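Local coordinates for protein LRIM1 (Anopheles gambiae, PDB 3O53) that regulates complement-like immunity in the mosquito as a heterodimer with APL1C, here represented by its leucine-rich repeat domain, at residues L63-N68 with R83-N88; Y126-K131 with Y148-L153; T195-S200 with V216-L221; A232-Q237 with S259-V264. All blocks are in the same frame, centred on the assembly; numbering follows the deposited sequence.

Interaction 1. Residues L63-N68 with R83-N88; sequences LNLSSN and RTLDLN. With NAG (2-acetamido-2-deoxy-beta-D-glucopyranose), chain C.
Backbone bonds between L63-N68 and R83-N88 set a parallel register, L63 beside L85 and N64 beside D86, with end-to-end directions 7° apart. L63 N donates to T84 O, and D86 N returns a bond to L63 O at 3.0 Å. Past the strands the ladder goes on: L65 N meets D86 O at 2.7 Å and S67 N meets N88 O at 2.9 Å. Apolar contact lies on the L63 and L85 face, where L63 CD2 rests 4.0 Å from L85 CD1, both leucines pointing the same way. The other face is polar and carries sugar. N64 ND2 is bonded covalently to NAG C1 (1.4 Å), and NAG N2 donates almost straight (166°) to D86 OD2 at 2.9 Å. With CG anti to its backbone N (chi1 -176°), D86 also receives N88 N on OD1 (2.8 Å), an Asx turn matched by S66 N on N64 OD1. Short parallel strands in register, leucines inward, then an asparagine such as N68, form the leucine-rich repeat pattern, here N-glycosylated on its strand-lined face.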
loop_
_atom_site.group_PDB
_atom_site.type_symbol
_atom_site.label_atom_id
_atom_site.label_comp_id
_atom_site.label_asym_id
_atom_site.label_seq_id
_atom_site.Cartn_x
_atom_site.Cartn_y
_atom_site.Cartn_z
ATOM N N LEU A 63 18.938 10.016 -0.755
ATOM C CA LEU A 63 18.697 11.253 -0.028
ATOM C C LEU A 63 17.751 10.972 1.123
ATOM O O LEU A 63 16.663 10.438 0.922
ATOM C CB LEU A 63 18.090 12.303 -0.961
ATOM C CG LEU A 63 17.739 13.652 -0.333
ATOM C CD1 LEU A 63 18.983 14.351 0.210
ATOM C CD2 LEU A 63 17.033 14.537 -1.352
ATOM N N ASN A 64 18.153 11.350 2.327
ATOM C CA ASN A 64 17.351 11.090 3.515
ATOM C C ASN A 64 16.854 12.388 4.141
ATOM O O ASN A 64 17.628 13.148 4.712
ATOM C CB ASN A 64 18.176 10.300 4.529
ATOM C CG ASN A 64 17.318 9.582 5.555
ATOM O OD1 ASN A 64 16.261 10.071 5.956
ATOM N ND2 ASN A 64 17.787 8.413 5.993
ATOM N N LEU A 65 15.559 12.643 4.009
ATOM C CA LEU A 65 14.941 13.858 4.532
ATOM C C LEU A 65 14.026 13.561 5.713
ATOM O O LEU A 65 13.260 14.429 6.132
ATOM C CB LEU A 65 14.115 14.545 3.434
ATOM C CG LEU A 65 14.876 14.888 2.152
ATOM C CD1 LEU A 65 13.935 15.432 1.090
ATOM C CD2 LEU A 65 15.984 15.882 2.450
ATOM N N SER A 66 14.100 12.346 6.250
ATOM C CA SER A 66 13.144 11.921 7.271
ATOM C C SER A 66 13.235 12.741 8.552
ATOM O O SER A 66 14.301 13.242 8.920
ATOM C CB SER A 66 13.309 10.429 7.599
ATOM O OG SER A 66 14.485 10.175 8.342
ATOM N N SER A 67 12.096 12.862 9.226
ATOM C CA SER A 67 12.011 13.530 10.518
ATOM C C SER A 67 12.463 14.990 10.446
ATOM O O SER A 67 13.114 15.493 11.362
ATOM C CB SER A 67 12.812 12.760 11.570
ATOM O OG SER A 67 12.236 11.479 11.798
ATOM N N ASN A 68 12.120 15.655 9.349
ATOM C CA ASN A 68 12.206 17.110 9.277
ATOM C C ASN A 68 10.805 17.683 9.457
ATOM O O ASN A 68 9.966 17.076 10.116
ATOM C CB ASN A 68 12.830 17.564 7.956
ATOM C CG ASN A 68 14.339 17.429 7.949
ATOM O OD1 ASN A 68 15.062 18.421 8.048
ATOM N ND2 ASN A 68 14.823 16.201 7.854
ATOM N N ARG A 83 17.947 7.426 -6.593
ATOM C CA ARG A 83 17.399 6.070 -6.604
ATOM C C ARG A 83 16.585 5.792 -5.348
ATOM O O ARG A 83 15.605 5.059 -5.378
ATOM C CB ARG A 83 18.527 5.026 -6.704
ATOM C CG ARG A 83 19.399 5.171 -7.941
ATOM C CD ARG A 83 20.642 4.279 -7.875
ATOM N NE ARG A 83 20.315 2.867 -8.056
ATOM C CZ ARG A 83 21.192 1.870 -7.960
ATOM N NH1 ARG A 83 22.466 2.121 -7.686
ATOM N NH2 ARG A 83 20.791 0.616 -8.140
ATOM N N THR A 84 17.000 6.365 -4.231
ATOM C CA THR A 84 16.338 6.102 -2.966
ATOM C C THR A 84 16.040 7.429 -2.298
ATOM O O THR A 84 16.917 8.265 -2.164
ATOM C CB THR A 84 17.226 5.235 -2.050
ATOM O OG1 THR A 84 17.519 4.005 -2.714
ATOM C CG2 THR A 84 16.529 4.924 -0.734
ATOM N N LEU A 85 14.786 7.620 -1.907
ATOM C CA LEU A 85 14.367 8.843 -1.247
ATOM C C LEU A 85 13.592 8.469 -0.008
ATOM O O LEU A 85 12.634 7.713 -0.086
ATOM C CB LEU A 85 13.472 9.662 -2.179
ATOM C CG LEU A 85 12.879 10.937 -1.583
ATOM C CD1 LEU A 85 13.985 11.928 -1.221
ATOM C CD2 LEU A 85 11.902 11.563 -2.566
ATOM N N ASP A 86 13.993 8.999 1.138
ATOM C CA ASP A 86 13.259 8.760 2.372
ATOM C C ASP A 86 12.813 10.087 2.986
ATOM O O ASP A 86 13.637 10.873 3.436
ATOM C CB ASP A 86 14.137 7.984 3.354
ATOM C CG ASP A 86 13.405 7.617 4.643
ATOM O OD1 ASP A 86 12.357 8.223 4.948
ATOM O OD2 ASP A 86 13.889 6.722 5.363
ATOM N N LEU A 87 11.512 10.351 2.990
ATOM C CA LEU A 87 10.990 11.530 3.673
ATOM C C LEU A 87 9.967 11.138 4.733
ATOM O O LEU A 87 9.078 11.918 5.058
ATOM C CB LEU A 87 10.364 12.511 2.688
ATOM C CG LEU A 87 9.144 12.000 1.928
ATOM C CD1 LEU A 87 8.124 13.115 1.715
ATOM C CD2 LEU A 87 9.599 11.395 0.612
ATOM N N ASN A 88 10.100 9.927 5.263
ATOM C CA ASN A 88 9.281 9.478 6.381
ATOM C C ASN A 88 9.203 10.564 7.448
ATOM O O ASN A 88 10.208 11.205 7.765
ATOM C CB ASN A 88 9.867 8.211 7.020
ATOM C CG ASN A 88 9.628 6.954 6.193
ATOM O OD1 ASN A 88 8.858 6.953 5.237
ATOM N ND2 ASN A 88 10.295 5.867 6.576
HETATM C C1 NAG C . 16.999 7.860 7.063
HETATM C C2 NAG C . 17.214 6.364 6.919
HETATM C C3 NAG C . 16.483 5.631 8.033
HETATM C C4 NAG C . 16.837 6.216 9.393
HETATM C C5 NAG C . 16.645 7.723 9.406
HETATM C C6 NAG C . 17.112 8.304 10.733
HETATM C C7 NAG C . 17.383 5.379 4.694
HETATM C C8 NAG C . 16.604 5.016 3.471
HETATM N N2 NAG C . 16.662 5.930 5.662
HETATM O O3 NAG C . 16.786 4.261 7.956
HETATM O O4 NAG C . 15.990 5.647 10.351
HETATM O O5 NAG C . 17.375 8.306 8.348
HETATM O O6 NAG C . 18.497 8.063 10.874
HETATM O O7 NAG C . 18.596 5.168 4.767
#

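Interaction 2. Residues Y126-K131 with Y148-L153; sequences YLANNK and YLDLKL
Y126 pairs with D150 as a parallel bridge, CA to CA 5.0 Å, and its ring lies obliquely against that of Y148, the planes 31° apart and the centroids separated by 4.7 Å. Y148 CD2 lies over one face of the Y126 ring, offset toward the rim. On the neighbouring strand 103-105, H105 stacks on the Y126 ring; the Y148 pair, by contrast, is only oblique. At L127 the backbone N donates to D150 O at 2.9 Å, and the side chain turns to the apolar interior, CB lying 4.0 Å from L151 CD2. A128 N donates to a water that in turn donates to D150 OD2. The methyl CB of A128 touches K152 CG at 3.6 Å, alongside a lysine chain that bends at chi4 (-74°) to bring NZ into a salt bridge with D150 OD2. N129 N then donates to K152 O at 3.0 Å, with an angle of 162° at the hydrogen. N130 turns its amide back on its own segment, ND2 reaching L127 O from above the carbonyl plane at 3.0 Å, while A106 O takes ND2 too and I111 N binds OD1. An inward asparagine bonding backbone groups of adjacent coils is the asparagine ladder of leucine-rich repeats.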
loop_
_atom_site.group_PDB
_atom_site.type_symbol
_atom_site.label_atom_id
_atom_site.label_comp_id
_atom_site.label_asym_id
_atom_site.label_seq_id
_atom_site.Cartn_x
_atom_site.Cartn_y
_atom_site.Cartn_z
ATOM N N TYR A 126 6.422 3.155 -0.340
ATOM C CA TYR A 126 5.943 3.064 1.029
ATOM C C TYR A 126 5.198 4.338 1.389
ATOM O O TYR A 126 5.819 5.353 1.647
ATOM C CB TYR A 126 7.127 2.881 1.987
ATOM C CG TYR A 126 7.896 1.603 1.763
ATOM C CD1 TYR A 126 7.604 0.464 2.494
ATOM C CD2 TYR A 126 8.913 1.531 0.816
ATOM C CE1 TYR A 126 8.307 -0.718 2.299
ATOM C CE2 TYR A 126 9.626 0.344 0.614
ATOM C CZ TYR A 126 9.311 -0.769 1.358
ATOM O OH TYR A 126 9.997 -1.950 1.167
ATOM N N LEU A 127 3.869 4.272 1.419
ATOM C CA LEU A 127 3.051 5.452 1.659
ATOM C C LEU A 127 2.060 5.272 2.813
ATOM O O LEU A 127 0.988 5.881 2.817
ATOM C CB LEU A 127 2.268 5.803 0.385
ATOM C CG LEU A 127 3.095 6.408 -0.757
ATOM C CD1 LEU A 127 2.289 6.399 -2.070
ATOM C CD2 LEU A 127 3.543 7.821 -0.392
ATOM N N ALA A 128 2.396 4.440 3.787
ATOM C CA ALA A 128 1.489 4.224 4.907
ATOM C C ALA A 128 1.187 5.562 5.580
ATOM O O ALA A 128 2.045 6.428 5.653
ATOM C CB ALA A 128 2.085 3.267 5.914
ATOM N N ASN A 129 -0.044 5.717 6.058
ATOM C CA ASN A 129 -0.405 6.824 6.938
ATOM C C ASN A 129 -0.254 8.176 6.259
ATOM O O ASN A 129 0.556 9.003 6.672
ATOM C CB ASN A 129 0.438 6.796 8.219
ATOM C CG ASN A 129 -0.163 7.658 9.315
ATOM O OD1 ASN A 129 -1.353 7.960 9.283
ATOM N ND2 ASN A 129 0.651 8.054 10.286
ATOM N N ASN A 130 -1.031 8.377 5.204
ATOM C CA ASN A 130 -1.041 9.621 4.473
ATOM C C ASN A 130 -2.503 10.012 4.207
ATOM O O ASN A 130 -3.392 9.564 4.923
ATOM C CB ASN A 130 -0.229 9.471 3.188
ATOM C CG ASN A 130 1.257 9.680 3.419
ATOM O OD1 ASN A 130 1.690 10.781 3.738
ATOM N ND2 ASN A 130 2.043 8.614 3.270
ATOM N N LYS A 131 -2.749 10.836 3.194
ATOM C CA LYS A 131 -4.105 11.297 2.893
ATOM C C LYS A 131 -4.546 10.895 1.487
ATOM O O LYS A 131 -5.261 11.627 0.822
ATOM C CB LYS A 131 -4.192 12.821 3.027
ATOM C CG LYS A 131 -3.598 13.367 4.313
ATOM C CD LYS A 131 -4.388 12.937 5.530
ATOM C CE LYS A 131 -5.534 13.885 5.826
ATOM N NZ LYS A 131 -6.170 13.581 7.141
ATOM N N TYR A 148 6.425 -3.377 -4.787
ATOM C CA TYR A 148 5.882 -3.354 -3.442
ATOM C C TYR A 148 5.102 -2.049 -3.272
ATOM O O TYR A 148 5.628 -0.977 -3.532
ATOM C CB TYR A 148 7.030 -3.433 -2.437
ATOM C CG TYR A 148 6.600 -3.419 -0.996
ATOM C CD1 TYR A 148 6.525 -4.596 -0.258
ATOM C CD2 TYR A 148 6.280 -2.228 -0.365
ATOM C CE1 TYR A 148 6.134 -4.582 1.069
ATOM C CE2 TYR A 148 5.889 -2.202 0.956
ATOM C CZ TYR A 148 5.818 -3.376 1.667
ATOM O OH TYR A 148 5.423 -3.330 2.981
ATOM N N LEU A 149 3.848 -2.141 -2.848
ATOM C CA LEU A 149 3.022 -0.949 -2.679
ATOM C C LEU A 149 2.299 -1.002 -1.353
ATOM O O LEU A 149 1.403 -1.823 -1.152
ATOM C CB LEU A 149 2.002 -0.814 -3.812
ATOM C CG LEU A 149 1.097 0.429 -3.750
ATOM C CD1 LEU A 149 1.907 1.723 -3.607
ATOM C CD2 LEU A 149 0.220 0.512 -4.980
ATOM N N ASP A 150 2.692 -0.116 -0.448
ATOM C CA ASP A 150 2.068 -0.047 0.862
ATOM C C ASP A 150 1.231 1.219 0.950
ATOM O O ASP A 150 1.766 2.320 0.988
ATOM C CB ASP A 150 3.119 -0.065 1.972
ATOM C CG ASP A 150 2.494 -0.090 3.357
ATOM O OD1 ASP A 150 1.272 -0.334 3.456
ATOM O OD2 ASP A 150 3.218 0.133 4.347
ATOM N N LEU A 151 -0.088 1.052 0.972
ATOM C CA LEU A 151 -1.010 2.178 1.088
ATOM C C LEU A 151 -1.887 2.057 2.330
ATOM O O LEU A 151 -2.963 2.634 2.389
ATOM C CB LEU A 151 -1.890 2.287 -0.167
ATOM C CG LEU A 151 -1.183 2.855 -1.398
ATOM C CD1 LEU A 151 -1.897 2.467 -2.693
ATOM C CD2 LEU A 151 -1.063 4.379 -1.286
ATOM N N LYS A 152 -1.422 1.322 3.333
ATOM C CA LYS A 152 -2.207 1.149 4.551
ATOM C C LYS A 152 -2.430 2.471 5.282
ATOM O O LYS A 152 -1.649 3.416 5.136
ATOM C CB LYS A 152 -1.534 0.135 5.488
ATOM C CG LYS A 152 -0.319 0.657 6.252
ATOM C CD LYS A 152 0.047 -0.345 7.367
ATOM C CE LYS A 152 1.368 -0.016 8.046
ATOM N NZ LYS A 152 2.530 -0.351 7.175
ATOM N N LEU A 153 -3.490 2.524 6.086
ATOM C CA LEU A 153 -3.815 3.711 6.883
ATOM C C LEU A 153 -3.982 4.947 6.015
ATOM O O LEU A 153 -3.566 6.037 6.382
ATOM C CB LEU A 153 -2.749 3.984 7.957
ATOM C CG LEU A 153 -2.637 2.947 9.085
ATOM C CD1 LEU A 153 -1.472 3.282 10.017
ATOM C CD2 LEU A 153 -3.941 2.859 9.879
HETATM O O HOH W 1 4.594 2.498 4.078
#

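Interaction 3. Residues T195-S200 with V216-L221; sequences TLDLSS and VTWISL
W218 and T195 open a parallel strand pairing of the leucine-rich repeat solenoid, the short axes of 195-197 and 218-220 lying 4.7 Å apart at 11°. L196, L198, I219 and L221 form the buried side. L196 and I219 run side by side, pointing the same way, with L196 CD2 4.1 Å from I219 CD1, and farther along L198 CB approaches L221 CG at 4.3 Å. L196 sits between two bonds that fix the register: its N donates to W218 O at 3.0 Å and its O accepts from S220 N. On the opposite face T195, D197 and W218 are partly exposed, whereas S220 beside them is buried. Even on this more open side the indole packs closely, running alongside D197 with CZ3 3.7 Å from D197 CB; H241 stacks on this ring from the following strand. T195 CG2 meets W218 CB, while its OG1 turns to H173. D197 OD1 accepts twice from S199: N comes from the anti side but 30° out of the carboxylate plane, closing an Asx turn, and OG from the syn side, 18° out of it, at 2.7 Å.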
loop_
_atom_site.group_PDB
_atom_site.type_symbol
_atom_site.label_atom_id
_atom_site.label_comp_id
_atom_site.label_asym_id
_atom_site.label_seq_id
_atom_site.Cartn_x
_atom_site.Cartn_y
_atom_site.Cartn_z
ATOM N N THR A 195 1.233 -11.240 -1.955
ATOM C CA THR A 195 0.396 -10.906 -0.812
ATOM C C THR A 195 -0.580 -9.779 -1.143
ATOM O O THR A 195 -0.230 -8.814 -1.813
ATOM C CB THR A 195 1.240 -10.517 0.425
ATOM O OG1 THR A 195 1.713 -9.175 0.295
ATOM C CG2 THR A 195 2.426 -11.457 0.582
ATOM N N LEU A 196 -1.813 -9.931 -0.672
ATOM C CA LEU A 196 -2.822 -8.897 -0.809
ATOM C C LEU A 196 -3.481 -8.699 0.538
ATOM O O LEU A 196 -4.121 -9.608 1.051
ATOM C CB LEU A 196 -3.866 -9.316 -1.847
ATOM C CG LEU A 196 -5.061 -8.388 -2.034
ATOM C CD1 LEU A 196 -4.597 -7.006 -2.488
ATOM C CD2 LEU A 196 -6.034 -9.007 -3.037
ATOM N N ASP A 197 -3.324 -7.512 1.113
ATOM C CA ASP A 197 -3.931 -7.221 2.404
ATOM C C ASP A 197 -5.036 -6.189 2.240
ATOM O O ASP A 197 -4.774 -5.016 1.965
ATOM C CB ASP A 197 -2.863 -6.722 3.381
ATOM C CG ASP A 197 -3.346 -6.729 4.820
ATOM O OD1 ASP A 197 -4.555 -6.982 5.037
ATOM O OD2 ASP A 197 -2.527 -6.475 5.735
ATOM N N LEU A 198 -6.281 -6.629 2.374
ATOM C CA LEU A 198 -7.417 -5.701 2.341
ATOM C C LEU A 198 -8.182 -5.733 3.658
ATOM O O LEU A 198 -9.358 -5.423 3.682
ATOM C CB LEU A 198 -8.361 -6.033 1.182
ATOM C CG LEU A 198 -7.975 -5.469 -0.192
ATOM C CD1 LEU A 198 -8.518 -6.374 -1.302
ATOM C CD2 LEU A 198 -8.464 -4.020 -0.387
ATOM N N SER A 199 -7.504 -6.098 4.750
ATOM C CA SER A 199 -8.169 -6.230 6.038
ATOM C C SER A 199 -8.586 -4.862 6.564
ATOM O O SER A 199 -8.047 -3.845 6.149
ATOM C CB SER A 199 -7.274 -6.951 7.061
ATOM O OG SER A 199 -6.044 -6.275 7.209
ATOM N N SER A 200 -9.570 -4.859 7.459
ATOM C CA SER A 200 -10.107 -3.638 8.046
ATOM C C SER A 200 -10.498 -2.611 6.997
ATOM O O SER A 200 -10.097 -1.461 7.067
ATOM C CB SER A 200 -9.103 -3.038 9.019
ATOM O OG SER A 200 -8.896 -3.933 10.087
ATOM N N VAL A 216 -2.047 -15.740 -5.157
ATOM C CA VAL A 216 -1.347 -15.244 -3.972
ATOM C C VAL A 216 -1.021 -16.340 -2.970
ATOM O O VAL A 216 -1.653 -17.394 -2.951
ATOM C CB VAL A 216 -2.164 -14.164 -3.223
ATOM C CG1 VAL A 216 -2.314 -12.924 -4.087
ATOM C CG2 VAL A 216 -3.524 -14.720 -2.820
ATOM N N THR A 217 -0.023 -16.058 -2.138
ATOM C CA THR A 217 0.337 -16.904 -1.014
ATOM C C THR A 217 -0.409 -16.462 0.236
ATOM O O THR A 217 -0.779 -17.274 1.073
ATOM C CB THR A 217 1.855 -16.794 -0.747
ATOM O OG1 THR A 217 2.568 -17.220 -1.916
ATOM C CG2 THR A 217 2.269 -17.648 0.442
ATOM N N TRP A 218 -0.643 -15.160 0.351
ATOM C CA TRP A 218 -1.174 -14.579 1.576
ATOM C C TRP A 218 -2.267 -13.595 1.180
ATOM O O TRP A 218 -2.027 -12.714 0.361
ATOM C CB TRP A 218 -0.030 -13.859 2.297
ATOM C CG TRP A 218 -0.259 -13.403 3.725
ATOM C CD1 TRP A 218 0.289 -13.946 4.853
ATOM C CD2 TRP A 218 -1.027 -12.266 4.163
ATOM N NE1 TRP A 218 -0.117 -13.241 5.965
ATOM C CE2 TRP A 218 -0.915 -12.206 5.569
ATOM C CE3 TRP A 218 -1.808 -11.310 3.502
ATOM C CZ2 TRP A 218 -1.558 -11.223 6.327
ATOM C CZ3 TRP A 218 -2.442 -10.329 4.257
ATOM C CH2 TRP A 218 -2.314 -10.293 5.654
ATOM N N ILE A 219 -3.470 -13.765 1.722
ATOM C CA ILE A 219 -4.530 -12.802 1.485
ATOM C C ILE A 219 -5.379 -12.640 2.738
ATOM O O ILE A 219 -5.687 -13.615 3.421
ATOM C CB ILE A 219 -5.425 -13.202 0.296
ATOM C CG1 ILE A 219 -6.528 -12.156 0.083
ATOM C CG2 ILE A 219 -6.061 -14.562 0.524
ATOM C CD1 ILE A 219 -7.366 -12.401 -1.147
ATOM N N SER A 220 -5.755 -11.400 3.034
ATOM C CA SER A 220 -6.659 -11.130 4.148
ATOM C C SER A 220 -7.752 -10.141 3.763
ATOM O O SER A 220 -7.485 -9.078 3.206
ATOM C CB SER A 220 -5.894 -10.574 5.344
ATOM O OG SER A 220 -6.783 -10.340 6.424
ATOM N N LEU A 221 -8.988 -10.524 4.034
ATOM C CA LEU A 221 -10.097 -9.596 4.018
ATOM C C LEU A 221 -10.715 -9.587 5.416
ATOM O O LEU A 221 -11.912 -9.378 5.581
ATOM C CB LEU A 221 -11.126 -9.997 2.952
ATOM C CG LEU A 221 -10.812 -9.547 1.516
ATOM C CD1 LEU A 221 -9.667 -10.361 0.928
ATOM C CD2 LEU A 221 -12.050 -9.660 0.625
#

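Interaction 4. Residues A232-Q237 with S259-V264; sequences ALRFSQ and SKNQRV
The backbones of A232-Q237 and S259-V264 come no nearer than 6.5 Å between CA atoms, at R234 and N261, so side chains and water make the join. The first segment is irregular; the second enters a helix at Q262, with N261 at the N-cap position, though its side chain does not cap the helix and is used across the gap instead. There ND2 donates to L233 O at 3.0 Å, and OD1 takes a weak bond from F235 N at 3.3 Å. Its ND2 is bonded to F257 O as well, on the preceding helix. A water also donates both to N261 OD1 and to F235 O, doubling the link. L233 O has a second donor, R234 NH1, made possible by the bend of the arginine at chi2 (-74°). The guanidinium lies flat over K260, whose CB sits 3.6 Å above the plane at its centre; the two like charges, R234 NH2 and K260 NZ, are 4.2 Å apart. F235 CB rests on V264 CG2 (4.0 Å), beside F257. At the far end a second water joins S236 O to R263 NH1, which also reaches L239 O. The contact is consistent with the last repeats meeting a disulfide-bonded, largely helical C-terminal cap, as in many extracellular leucine-rich repeat domains.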
loop_
_atom_site.group_PDB
_atom_site.type_symbol
_atom_site.label_atom_id
_atom_site.label_comp_id
_atom_site.label_asym_id
_atom_site.label_seq_id
_atom_site.Cartn_x
_atom_site.Cartn_y
_atom_site.Cartn_z
ATOM N N ALA A 232 -17.396 -18.579 -8.221
ATOM C CA ALA A 232 -16.530 -18.970 -9.331
ATOM C C ALA A 232 -15.045 -18.750 -9.026
ATOM O O ALA A 232 -14.184 -19.168 -9.788
ATOM C CB ALA A 232 -16.927 -18.213 -10.599
ATOM N N LEU A 233 -14.746 -18.088 -7.916
ATOM C CA LEU A 233 -13.362 -17.813 -7.558
ATOM C C LEU A 233 -12.598 -19.115 -7.321
ATOM O O LEU A 233 -13.125 -20.050 -6.728
ATOM C CB LEU A 233 -13.303 -16.953 -6.289
ATOM C CG LEU A 233 -13.698 -15.479 -6.399
ATOM C CD1 LEU A 233 -13.667 -14.837 -5.014
ATOM C CD2 LEU A 233 -12.763 -14.735 -7.366
ATOM N N ARG A 234 -11.356 -19.162 -7.788
ATOM C CA ARG A 234 -10.475 -20.293 -7.547
ATOM C C ARG A 234 -9.101 -19.788 -7.121
ATOM O O ARG A 234 -8.553 -18.877 -7.732
ATOM C CB ARG A 234 -10.322 -21.127 -8.822
ATOM C CG ARG A 234 -11.618 -21.683 -9.375
ATOM C CD ARG A 234 -12.152 -22.840 -8.544
ATOM N NE ARG A 234 -13.336 -23.428 -9.167
ATOM C CZ ARG A 234 -14.581 -23.003 -8.965
ATOM N NH1 ARG A 234 -14.827 -21.990 -8.144
ATOM N NH2 ARG A 234 -15.591 -23.595 -9.584
ATOM N N PHE A 235 -8.542 -20.373 -6.071
ATOM C CA PHE A 235 -7.172 -20.062 -5.693
ATOM C C PHE A 235 -6.244 -21.215 -6.052
ATOM O O PHE A 235 -6.700 -22.278 -6.453
ATOM C CB PHE A 235 -7.101 -19.701 -4.209
ATOM C CG PHE A 235 -7.760 -18.382 -3.897
ATOM C CD1 PHE A 235 -7.027 -17.209 -3.914
ATOM C CD2 PHE A 235 -9.124 -18.315 -3.643
ATOM C CE1 PHE A 235 -7.632 -15.986 -3.654
ATOM C CE2 PHE A 235 -9.740 -17.091 -3.385
ATOM C CZ PHE A 235 -8.988 -15.928 -3.389
ATOM N N SER A 236 -4.944 -20.984 -5.915
ATOM C CA SER A 236 -3.928 -21.937 -6.330
ATOM C C SER A 236 -3.312 -22.640 -5.132
ATOM O O SER A 236 -3.629 -22.330 -3.985
ATOM C CB SER A 236 -2.820 -21.216 -7.096
ATOM O OG SER A 236 -2.011 -20.459 -6.210
ATOM N N GLN A 237 -2.414 -23.579 -5.409
ATOM C CA GLN A 237 -1.715 -24.310 -4.359
ATOM C C GLN A 237 -0.694 -23.439 -3.639
ATOM O O GLN A 237 -0.133 -23.851 -2.631
ATOM C CB GLN A 237 -1.011 -25.542 -4.936
ATOM C CG GLN A 237 -1.791 -26.832 -4.754
ATOM C CD GLN A 237 -0.899 -28.057 -4.787
ATOM O OE1 GLN A 237 0.326 -27.948 -4.746
ATOM N NE2 GLN A 237 -1.512 -29.231 -4.854
ATOM N N SER A 259 -16.965 -25.579 -1.485
ATOM C CA SER A 259 -17.279 -26.823 -2.184
ATOM C C SER A 259 -16.335 -27.034 -3.364
ATOM O O SER A 259 -16.041 -28.159 -3.731
ATOM C CB SER A 259 -18.725 -26.811 -2.680
ATOM O OG SER A 259 -18.870 -25.948 -3.798
ATOM N N LYS A 260 -15.855 -25.946 -3.955
ATOM C CA LYS A 260 -14.993 -26.047 -5.126
ATOM C C LYS A 260 -13.592 -25.523 -4.834
ATOM O O LYS A 260 -12.756 -25.411 -5.731
ATOM C CB LYS A 260 -15.626 -25.309 -6.305
ATOM C CG LYS A 260 -16.918 -25.960 -6.769
ATOM C CD LYS A 260 -17.547 -25.219 -7.930
ATOM C CE LYS A 260 -18.775 -25.950 -8.452
ATOM N NZ LYS A 260 -19.456 -25.195 -9.539
ATOM N N ASN A 261 -13.351 -25.216 -3.565
ATOM C CA ASN A 261 -12.039 -24.812 -3.081
ATOM C C ASN A 261 -11.740 -25.515 -1.753
ATOM O O ASN A 261 -11.447 -24.874 -0.741
ATOM C CB ASN A 261 -11.991 -23.302 -2.885
ATOM C CG ASN A 261 -12.079 -22.533 -4.198
ATOM O OD1 ASN A 261 -11.059 -22.172 -4.787
ATOM N ND2 ASN A 261 -13.299 -22.282 -4.661
ATOM N N GLN A 262 -11.822 -26.840 -1.762
ATOM C CA GLN A 262 -11.668 -27.627 -0.545
ATOM C C GLN A 262 -10.364 -27.345 0.193
ATOM O O GLN A 262 -10.343 -27.255 1.423
ATOM C CB GLN A 262 -11.767 -29.122 -0.874
ATOM C CG GLN A 262 -13.194 -29.616 -1.034
ATOM C CD GLN A 262 -14.048 -29.299 0.180
ATOM O OE1 GLN A 262 -13.538 -29.168 1.294
ATOM N NE2 GLN A 262 -15.351 -29.170 -0.029
ATOM N N ARG A 263 -9.270 -27.230 -0.551
ATOM C CA ARG A 263 -7.980 -26.918 0.052
ATOM C C ARG A 263 -7.962 -25.523 0.684
ATOM O O ARG A 263 -7.259 -25.285 1.668
ATOM C CB ARG A 263 -6.862 -27.009 -0.981
ATOM C CG ARG A 263 -5.500 -26.690 -0.390
ATOM C CD ARG A 263 -4.376 -26.829 -1.401
ATOM N NE ARG A 263 -3.075 -26.598 -0.779
ATOM C CZ ARG A 263 -2.595 -25.393 -0.488
ATOM N NH1 ARG A 263 -3.311 -24.314 -0.772
ATOM N NH2 ARG A 263 -1.403 -25.263 0.081
ATOM N N VAL A 264 -8.714 -24.591 0.114
ATOM C CA VAL A 264 -8.782 -23.258 0.694
ATOM C C VAL A 264 -9.470 -23.347 2.056
ATOM O O VAL A 264 -9.081 -22.662 2.996
ATOM C CB VAL A 264 -9.504 -22.251 -0.241
ATOM C CG1 VAL A 264 -9.597 -20.872 0.423
ATOM C CG2 VAL A 264 -8.768 -22.154 -1.578
HETATM O O HOH W 2 -8.827 -23.336 -5.388
HETATM O O HOH W 3 -5.601 -23.559 -2.246
#

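The four contacts follow the chain in series along one elongated solenoid. Interactions 1, 2 and 3 belong to the same run of parallel strands: neighbouring centres, 1 to 2 and 2 to 3, are each about 15 Å apart, and 1 to 3 about 28 Å, close to the sum of the two steps, so the three centres lie almost in line with a slight bend. Strand 103-105 lies between interactions 1 and 2, and its H105 touches side chains of both. The sugar on N64 belongs to interaction 1, yet the Y126 side chain of interaction 2 is about 9 Å from a bound NAG. Interaction 4 differs in kind, joining a loop to a helix about 16 Å from the centre of interaction 3 and about 43 Å from that of interaction 1.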